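PDB 3LNW: phosphotransferase system, HPr-related proteins from Thermoanaerobacter tengcongensis, which probably acts as a general, non-sugar-specific component of the phosphoenolpyruvate-dependent system that phosphorylates sugars as it carries them into the cell. Local coordinates for residues K2-E7 with A76-I81; I6-K11 with L53-G58. All blocks are in the same frame, centred on the assembly; numbering follows the deposited sequence.

Interaction 1: residues K2-E7 with A76-I81; sequences KEVTIE and ALVDLI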
ATOM      1  N   LYS A   2     -12.899  -0.234  -3.484  1.00 34.78           N
ATOM      2  CA  LYS A   2     -12.166   0.727  -4.300  1.00 31.71           C
ATOM      3  C   LYS A   2     -10.772   0.198  -4.617  1.00 29.67           C
ATOM      4  O   LYS A   2     -10.066  -0.273  -3.728  1.00 30.36           O
ATOM      5  CB  LYS A   2     -12.083   2.078  -3.581  1.00 30.92           C
ATOM      6  CG  LYS A   2     -11.292   3.148  -4.321  1.00 40.81           C
ATOM      7  CD  LYS A   2     -11.987   3.577  -5.607  1.00 52.71           C
ATOM      8  CE  LYS A   2     -11.182   4.646  -6.337  1.00 45.59           C
ATOM      9  NZ  LYS A   2     -11.868   5.104  -7.575  1.00 50.92           N
ATOM     10  N   GLU A   3     -10.387   0.270  -5.888  1.00 36.40           N
ATOM     11  CA  GLU A   3      -9.087  -0.235  -6.322  1.00 30.21           C
ATOM     12  C   GLU A   3      -8.324   0.792  -7.148  1.00 30.85           C
ATOM     13  O   GLU A   3      -8.917   1.577  -7.891  1.00 40.60           O
ATOM     14  CB  GLU A   3      -9.240  -1.540  -7.111  1.00 37.55           C
ATOM     15  CG  GLU A   3      -9.967  -1.396  -8.435  1.00 52.90           C
ATOM     16  CD  GLU A   3     -10.045  -2.701  -9.208  1.00 54.28           C
ATOM     17  OE1 GLU A   3      -9.289  -2.866 -10.188  1.00 56.37           O
ATOM     18  OE2 GLU A   3     -10.866  -3.564  -8.834  1.00 59.74           O
ATOM     19  N   VAL A   4      -7.003   0.781  -7.010  1.00 23.81           N
ATOM     20  CA  VAL A   4      -6.146   1.715  -7.736  1.00 30.86           C
ATOM     21  C   VAL A   4      -4.840   1.060  -8.172  1.00 29.93           C
ATOM     22  O   VAL A   4      -4.199   0.368  -7.386  1.00 31.03           O
ATOM     23  CB  VAL A   4      -5.822   2.970  -6.889  1.00 32.60           C
ATOM     24  CG1 VAL A   4      -4.687   3.765  -7.520  1.00 31.27           C
ATOM     25  CG2 VAL A   4      -7.059   3.836  -6.733  1.00 39.80           C
ATOM     26  N   THR A   5      -4.454   1.277  -9.424  1.00 29.41           N
ATOM     27  CA  THR A   5      -3.166   0.808  -9.911  1.00 23.24           C
ATOM     28  C   THR A   5      -2.145   1.938  -9.805  1.00 28.97           C
ATOM     29  O   THR A   5      -2.385   3.042 -10.276  1.00 30.23           O
ATOM     30  CB  THR A   5      -3.252   0.348 -11.365  1.00 29.16           C
ATOM     31  OG1 THR A   5      -4.246  -0.677 -11.491  1.00 37.25           O
ATOM     32  CG2 THR A   5      -1.919  -0.192 -11.818  1.00 32.67           C
ATOM     33  N   ILE A   6      -1.015   1.675  -9.162  1.00 30.27           N
ATOM     34  CA  ILE A   6      -0.051   2.739  -8.926  1.00 22.04           C
ATOM     35  C   ILE A   6       1.392   2.255  -8.868  1.00 24.85           C
ATOM     36  O   ILE A   6       1.671   1.135  -8.440  1.00 27.02           O
ATOM     37  CB  ILE A   6      -0.368   3.503  -7.628  1.00 26.86           C
ATOM     38  CG1 ILE A   6       0.384   4.834  -7.600  1.00 26.81           C
ATOM     39  CG2 ILE A   6      -0.036   2.651  -6.414  1.00 23.98           C
ATOM     40  CD1 ILE A   6      -0.068   5.780  -6.506  1.00 25.44           C
ATOM     41  N   GLU A   7       2.299   3.125  -9.295  1.00 29.30           N
ATOM     42  CA  GLU A   7       3.725   2.851  -9.286  1.00 29.52           C
ATOM     43  C   GLU A   7       4.359   3.472  -8.057  1.00 30.65           C
ATOM     44  O   GLU A   7       4.128   4.649  -7.752  1.00 31.37           O
ATOM     45  CB  GLU A   7       4.376   3.430 -10.543  1.00 23.75           C
ATOM     46  CG  GLU A   7       5.889   3.356 -10.549  1.00 29.98           C
ATOM     47  CD  GLU A   7       6.513   4.164 -11.668  1.00 32.74           C
ATOM     48  OE1 GLU A   7       5.779   4.891 -12.372  1.00 40.35           O
ATOM     49  OE2 GLU A   7       7.745   4.075 -11.841  1.00 30.06           O
ATOM     50  N   ALA A  76      -5.676   8.018   1.133  1.00 26.76           N
ATOM     51  CA  ALA A  76      -4.576   8.202   2.080  1.00 27.19           C
ATOM     52  C   ALA A  76      -3.292   7.533   1.609  1.00 26.00           C
ATOM     53  O   ALA A  76      -2.206   8.101   1.718  1.00 30.38           O
ATOM     54  CB  ALA A  76      -4.965   7.682   3.455  1.00 22.32           C
ATOM     55  N   LEU A  77      -3.420   6.321   1.089  1.00 23.66           N
ATOM     56  CA  LEU A  77      -2.261   5.574   0.619  1.00 29.93           C
ATOM     57  C   LEU A  77      -1.684   6.181  -0.654  1.00 22.99           C
ATOM     58  O   LEU A  77      -0.469   6.247  -0.824  1.00 24.42           O
ATOM     59  CB  LEU A  77      -2.630   4.107   0.394  1.00 30.43           C
ATOM     60  CG  LEU A  77      -2.988   3.356   1.677  1.00 25.34           C
ATOM     61  CD1 LEU A  77      -3.556   1.982   1.362  1.00 23.80           C
ATOM     62  CD2 LEU A  77      -1.770   3.260   2.589  1.00 17.45           C
ATOM     63  N   VAL A  78      -2.566   6.624  -1.541  1.00 25.15           N
ATOM     64  CA  VAL A  78      -2.156   7.252  -2.788  1.00 27.00           C
ATOM     65  C   VAL A  78      -1.367   8.532  -2.521  1.00 27.63           C
ATOM     66  O   VAL A  78      -0.279   8.726  -3.065  1.00 31.97           O
ATOM     67  CB  VAL A  78      -3.373   7.568  -3.688  1.00 25.64           C
ATOM     68  CG1 VAL A  78      -2.964   8.468  -4.843  1.00 30.13           C
ATOM     69  CG2 VAL A  78      -4.000   6.281  -4.202  1.00 23.60           C
ATOM     70  N   ASP A  79      -1.921   9.400  -1.681  1.00 28.80           N
ATOM     71  CA  ASP A  79      -1.255  10.650  -1.328  1.00 27.42           C
ATOM     72  C   ASP A  79       0.112  10.383  -0.703  1.00 25.69           C
ATOM     73  O   ASP A  79       1.069  11.112  -0.951  1.00 36.21           O
ATOM     74  CB  ASP A  79      -2.127  11.479  -0.379  1.00 27.09           C
ATOM     75  CG  ASP A  79      -3.394  11.988  -1.043  1.00 27.54           C
ATOM     76  OD1 ASP A  79      -3.496  11.899  -2.282  1.00 27.04           O
ATOM     77  OD2 ASP A  79      -4.290  12.480  -0.326  1.00 29.43           O
ATOM     78  N   LEU A  80       0.197   9.330   0.105  1.00 25.39           N
ATOM     79  CA  LEU A  80       1.444   8.968   0.766  1.00 21.45           C
ATOM     80  C   LEU A  80       2.477   8.506  -0.253  1.00 23.30           C
ATOM     81  O   LEU A  80       3.639   8.904  -0.207  1.00 24.70           O
ATOM     82  CB  LEU A  80       1.194   7.868   1.799  1.00 21.43           C
ATOM     83  CG  LEU A  80       2.385   7.459   2.667  1.00 26.65           C
ATOM     84  CD1 LEU A  80       2.857   8.625   3.521  1.00 22.01           C
ATOM     85  CD2 LEU A  80       2.033   6.272   3.542  1.00 19.30           C
ATOM     86  N   ILE A  81       2.042   7.662  -1.180  1.00 24.23           N
ATOM     87  CA  ILE A  81       2.920   7.132  -2.211  1.00 21.86           C
ATOM     88  C   ILE A  81       3.391   8.217  -3.177  1.00 25.06           C
ATOM     89  O   ILE A  81       4.551   8.232  -3.587  1.00 28.37           O
ATOM     90  CB  ILE A  81       2.229   6.007  -3.007  1.00 22.72           C
ATOM     91  CG1 ILE A  81       2.005   4.786  -2.112  1.00 18.80           C
ATOM     92  CG2 ILE A  81       3.051   5.629  -4.224  1.00 22.86           C
ATOM     93  CD1 ILE A  81       1.276   3.646  -2.796  1.00 18.85           C
TER
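Ile81 N donates a 2.9 Å helical hydrogen bond to Leu77 O, and this turn of helix 70-82 sets Ile81 against Ile6 of strand 2-7. The contact belongs to the open-faced sandwich of HPr proteins, in which helices cover one face of a four-stranded antiparallel sheet. Segments 2-7 and 76-81 run almost parallel, 14° apart, and their axes approach to 10.0 Å. No hydrogen bond joins them, and apolar side chains span the gap. Ile6 and Ile81 reach toward each other tip to tip. Ile6 CG1 is anti to the backbone N (chi1 -164°), and this branch carries CD1 out to the helix. There Ile6 CD1 lies 3.9 Å from Ile81 CG2 and also touches Val78 CG1. The other branch, Ile6 CG2, meets Ile81 CD1 at 4.0 Å, so the two isoleucines engage through both branches. Val4 adds a looser contact, its CG1 being 4.2 Å from Val78 CG2. Val4 also leans on Ile74, one turn earlier in the helix. Leu63 of strand 60-66 flanks Ile81. At the end of the strand, Glu7 O rests 3.8 Å from the methyl carbon Ile81 CG2.

Interaction 2: residues I6-K11 with L53-G58; sequences IEIKNK and LGVSQG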
ATOM      1  N   ILE A   6      -1.015   1.675  -9.162  1.00 30.27           N
ATOM      2  CA  ILE A   6      -0.051   2.739  -8.926  1.00 22.04           C
ATOM      3  C   ILE A   6       1.392   2.255  -8.868  1.00 24.85           C
ATOM      4  O   ILE A   6       1.671   1.135  -8.440  1.00 27.02           O
ATOM      5  CB  ILE A   6      -0.368   3.503  -7.628  1.00 26.86           C
ATOM      6  CG1 ILE A   6       0.384   4.834  -7.600  1.00 26.81           C
ATOM      7  CG2 ILE A   6      -0.036   2.651  -6.414  1.00 23.98           C
ATOM      8  CD1 ILE A   6      -0.068   5.780  -6.506  1.00 25.44           C
ATOM      9  N   GLU A   7       2.299   3.125  -9.295  1.00 29.30           N
ATOM     10  CA  GLU A   7       3.725   2.851  -9.286  1.00 29.52           C
ATOM     11  C   GLU A   7       4.359   3.472  -8.057  1.00 30.65           C
ATOM     12  O   GLU A   7       4.128   4.649  -7.752  1.00 31.37           O
ATOM     13  CB  GLU A   7       4.376   3.430 -10.543  1.00 23.75           C
ATOM     14  CG  GLU A   7       5.889   3.356 -10.549  1.00 29.98           C
ATOM     15  CD  GLU A   7       6.513   4.164 -11.668  1.00 32.74           C
ATOM     16  OE1 GLU A   7       5.779   4.891 -12.372  1.00 40.35           O
ATOM     17  OE2 GLU A   7       7.745   4.075 -11.841  1.00 30.06           O
ATOM     18  N   ILE A   8       5.030   2.610  -7.380  1.00 28.28           N
ATOM     19  CA  ILE A   8       5.741   2.979  -6.157  1.00 30.27           C
ATOM     20  C   ILE A   8       7.069   3.633  -6.566  1.00 30.94           C
ATOM     21  O   ILE A   8       7.820   3.076  -7.354  1.00 36.78           O
ATOM     22  CB  ILE A   8       5.955   1.759  -5.143  1.00 32.35           C
ATOM     23  CG1 ILE A   8       4.587   1.099  -4.747  1.00 26.98           C
ATOM     24  CG2 ILE A   8       7.072   2.149  -4.097  1.00 38.03           C
ATOM     25  CD1 ILE A   8       3.565   1.900  -4.108  1.00 34.76           C
ATOM     26  N   LYS A   9       7.559   5.010  -6.455  1.00 38.00           N
ATOM     27  CA  LYS A   9       8.730   5.663  -7.042  1.00 35.43           C
ATOM     28  C   LYS A   9       9.821   5.995  -6.025  1.00 32.96           C
ATOM     29  O   LYS A   9      10.864   6.532  -6.382  1.00 40.96           O
ATOM     30  CB  LYS A   9       8.304   6.912  -7.826  1.00 34.85           C
ATOM     31  CG  LYS A   9       7.219   6.617  -8.838  1.00 36.14           C
ATOM     32  CD  LYS A   9       6.964   7.811  -9.716  1.00 43.09           C
ATOM     33  CE  LYS A   9       8.257   8.250 -10.387  1.00 66.88           C
ATOM     34  NZ  LYS A   9       8.834   7.171 -11.238  1.00 55.50           N
ATOM     35  N   ASN A  10       9.587   5.668  -4.757  1.00 35.97           N
ATOM     36  CA  ASN A  10      10.599   5.933  -3.732  1.00 29.31           C
ATOM     37  C   ASN A  10      11.742   4.922  -3.752  1.00 27.59           C
ATOM     38  O   ASN A  10      11.562   3.780  -4.157  1.00 30.45           O
ATOM     39  CB  ASN A  10       9.985   6.042  -2.334  1.00 26.02           C
ATOM     40  CG  ASN A  10       9.292   4.783  -1.906  1.00 30.21           C
ATOM     41  OD1 ASN A  10       8.251   4.430  -2.444  1.00 33.74           O
ATOM     42  ND2 ASN A  10       9.862   4.093  -0.924  1.00 29.40           N
ATOM     43  N   LYS A  11      12.921   5.352  -3.315  1.00 33.20           N
ATOM     44  CA  LYS A  11      14.113   4.508  -3.349  1.00 31.81           C
ATOM     45  C   LYS A  11      13.871   3.057  -2.959  1.00 28.26           C
ATOM     46  O   LYS A  11      14.029   2.143  -3.771  1.00 31.69           O
ATOM     47  CB  LYS A  11      15.184   5.066  -2.403  1.00 38.55           C
ATOM     48  CG  LYS A  11      16.135   6.138  -2.947  1.00 50.44           C
ATOM     49  CD  LYS A  11      17.494   6.052  -2.252  1.00 64.93           C
ATOM     50  CE  LYS A  11      18.563   5.156  -2.913  1.00 74.15           C
ATOM     51  NZ  LYS A  11      19.423   4.602  -1.804  1.00 70.17           N
ATOM     52  N   LEU A  53       5.989  -9.444  -0.640  1.00 30.53           N
ATOM     53  CA  LEU A  53       5.626  -8.973  -1.967  1.00 23.82           C
ATOM     54  C   LEU A  53       6.865  -8.506  -2.722  1.00 27.26           C
ATOM     55  O   LEU A  53       6.896  -8.515  -3.952  1.00 35.29           O
ATOM     56  CB  LEU A  53       4.598  -7.846  -1.859  1.00 28.45           C
ATOM     57  CG  LEU A  53       3.462  -7.857  -2.879  1.00 30.45           C
ATOM     58  CD1 LEU A  53       2.888  -9.246  -3.010  1.00 28.90           C
ATOM     59  CD2 LEU A  53       2.381  -6.869  -2.480  1.00 32.08           C
ATOM     60  N   GLY A  54       7.888  -8.105  -1.975  1.00 29.98           N
ATOM     61  CA  GLY A  54       9.132  -7.650  -2.566  1.00 23.84           C
ATOM     62  C   GLY A  54       8.926  -6.498  -3.527  1.00 31.52           C
ATOM     63  O   GLY A  54       9.293  -6.580  -4.698  1.00 34.59           O
ATOM     64  N   VAL A  55       8.337  -5.416  -3.030  1.00 25.50           N
ATOM     65  CA  VAL A  55       8.059  -4.261  -3.867  1.00 29.14           C
ATOM     66  C   VAL A  55       9.226  -3.283  -3.865  1.00 31.60           C
ATOM     67  O   VAL A  55       9.542  -2.676  -2.842  1.00 24.74           O
ATOM     68  CB  VAL A  55       6.782  -3.538  -3.425  1.00 31.24           C
ATOM     69  CG1 VAL A  55       6.375  -2.498  -4.465  1.00 26.05           C
ATOM     70  CG2 VAL A  55       5.665  -4.539  -3.211  1.00 28.19           C
ATOM     71  N   SER A  56       9.858  -3.140  -5.024  1.00 25.76           N
ATOM     72  CA  SER A  56      10.998  -2.252  -5.174  1.00 25.75           C
ATOM     73  C   SER A  56      10.604  -0.979  -5.915  1.00 29.75           C
ATOM     74  O   SER A  56       9.482  -0.856  -6.403  1.00 31.24           O
ATOM     75  CB  SER A  56      12.119  -2.962  -5.924  1.00 24.55           C
ATOM     76  OG  SER A  56      12.448  -4.184  -5.292  1.00 40.37           O
ATOM     77  N   GLN A  57      11.533  -0.034  -5.993  1.00 34.56           N
ATOM     78  CA  GLN A  57      11.298   1.206  -6.725  1.00 32.87           C
ATOM     79  C   GLN A  57      10.930   0.903  -8.167  1.00 27.43           C
ATOM     80  O   GLN A  57      11.582   0.089  -8.820  1.00 27.16           O
ATOM     81  CB  GLN A  57      12.538   2.101  -6.687  1.00 28.33           C
ATOM     82  CG  GLN A  57      12.382   3.405  -7.452  1.00 30.85           C
ATOM     83  CD  GLN A  57      13.648   4.240  -7.445  1.00 34.41           C
ATOM     84  OE1 GLN A  57      14.757   3.706  -7.406  1.00 41.87           O
ATOM     85  NE2 GLN A  57      13.488   5.558  -7.484  1.00 33.45           N
ATOM     86  N   GLY A  58       9.883   1.560  -8.657  1.00 27.71           N
ATOM     87  CA  GLY A  58       9.466   1.411 -10.039  1.00 23.50           C
ATOM     88  C   GLY A  58       8.415   0.342 -10.255  1.00 31.86           C
ATOM     89  O   GLY A  58       7.783   0.295 -11.307  1.00 31.40           O
TER
HETATM   90  O   HOH W   1      13.927  -0.385  -4.607  1.00 18.55           O
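The loop that follows strand 2-7 leads toward helix 16-26, and in HPr proteins this region carries the phosphorylated histidine. Here it is tied to the loop between helix 47-53 and strand 60-66. Gly58 N donates to Ile8 O at 2.9 Å, a fairly straight bond (N-H...O 157°) that points almost along the carbonyl axis. Gln57 forms the broadest part of the contact. With chi1 at 179°, the chain of Gln57 leaves its own backbone N directly behind and stays extended, which lays it alongside the carbonyls of Lys9, Asn10 and Lys11. Gln57 CB packs 3.2 Å from Asn10 O. Gln57 NE2 bonds to Lys9 O at 3.0 Å. That donor sits above the carbonyl plane. A water adds a bridge: it donates to Lys11 O at 2.7 Å and accepts from Gln57 N. The Glu7 side chain extends past Gly58, with Glu7 OE2 3.6 Å from Gly58 CA. The same oxygen forms a weak salt bridge with Lys9 NZ. An alanine in place of Glu7 would probably leave the Lys9 ammonium without this carboxylate and uncover one side of Gly58. On the apolar side, Ile8 and Val55 cross at about a right angle, their CG1 atoms 4.0 Å apart. Both side chains also touch Val61 of strand 60-66. Beyond them, Ile8 leans on Ile81 of helix 70-82, while Val55 reaches Lys37 of strand 32-37 and Leu14 in the loop before helix 16-26.

How the interactions relate
Both interactions start from strand 2-7 and share Ile6 and Glu7, with centres about 12 Å apart. Interaction 1 is sheet-to-helix packing. It is wholly apolar between side chains and lies at an edge strand, so most of its residues are partly exposed. Interaction 2 joins two loops beyond the strand end. It relies on backbone carbonyls, a glutamine amide and a water, with a small buried apolar patch beneath. Glu7 marks the change: its carbonyl oxygen faces helix 70-82, whereas its carboxylate belongs to the loop contact. Ile8 of interaction 2 packs on Ile81 of interaction 1, its CD1 3.8 Å from Ile81 CG2, and this joins the apolar layers of the two contacts.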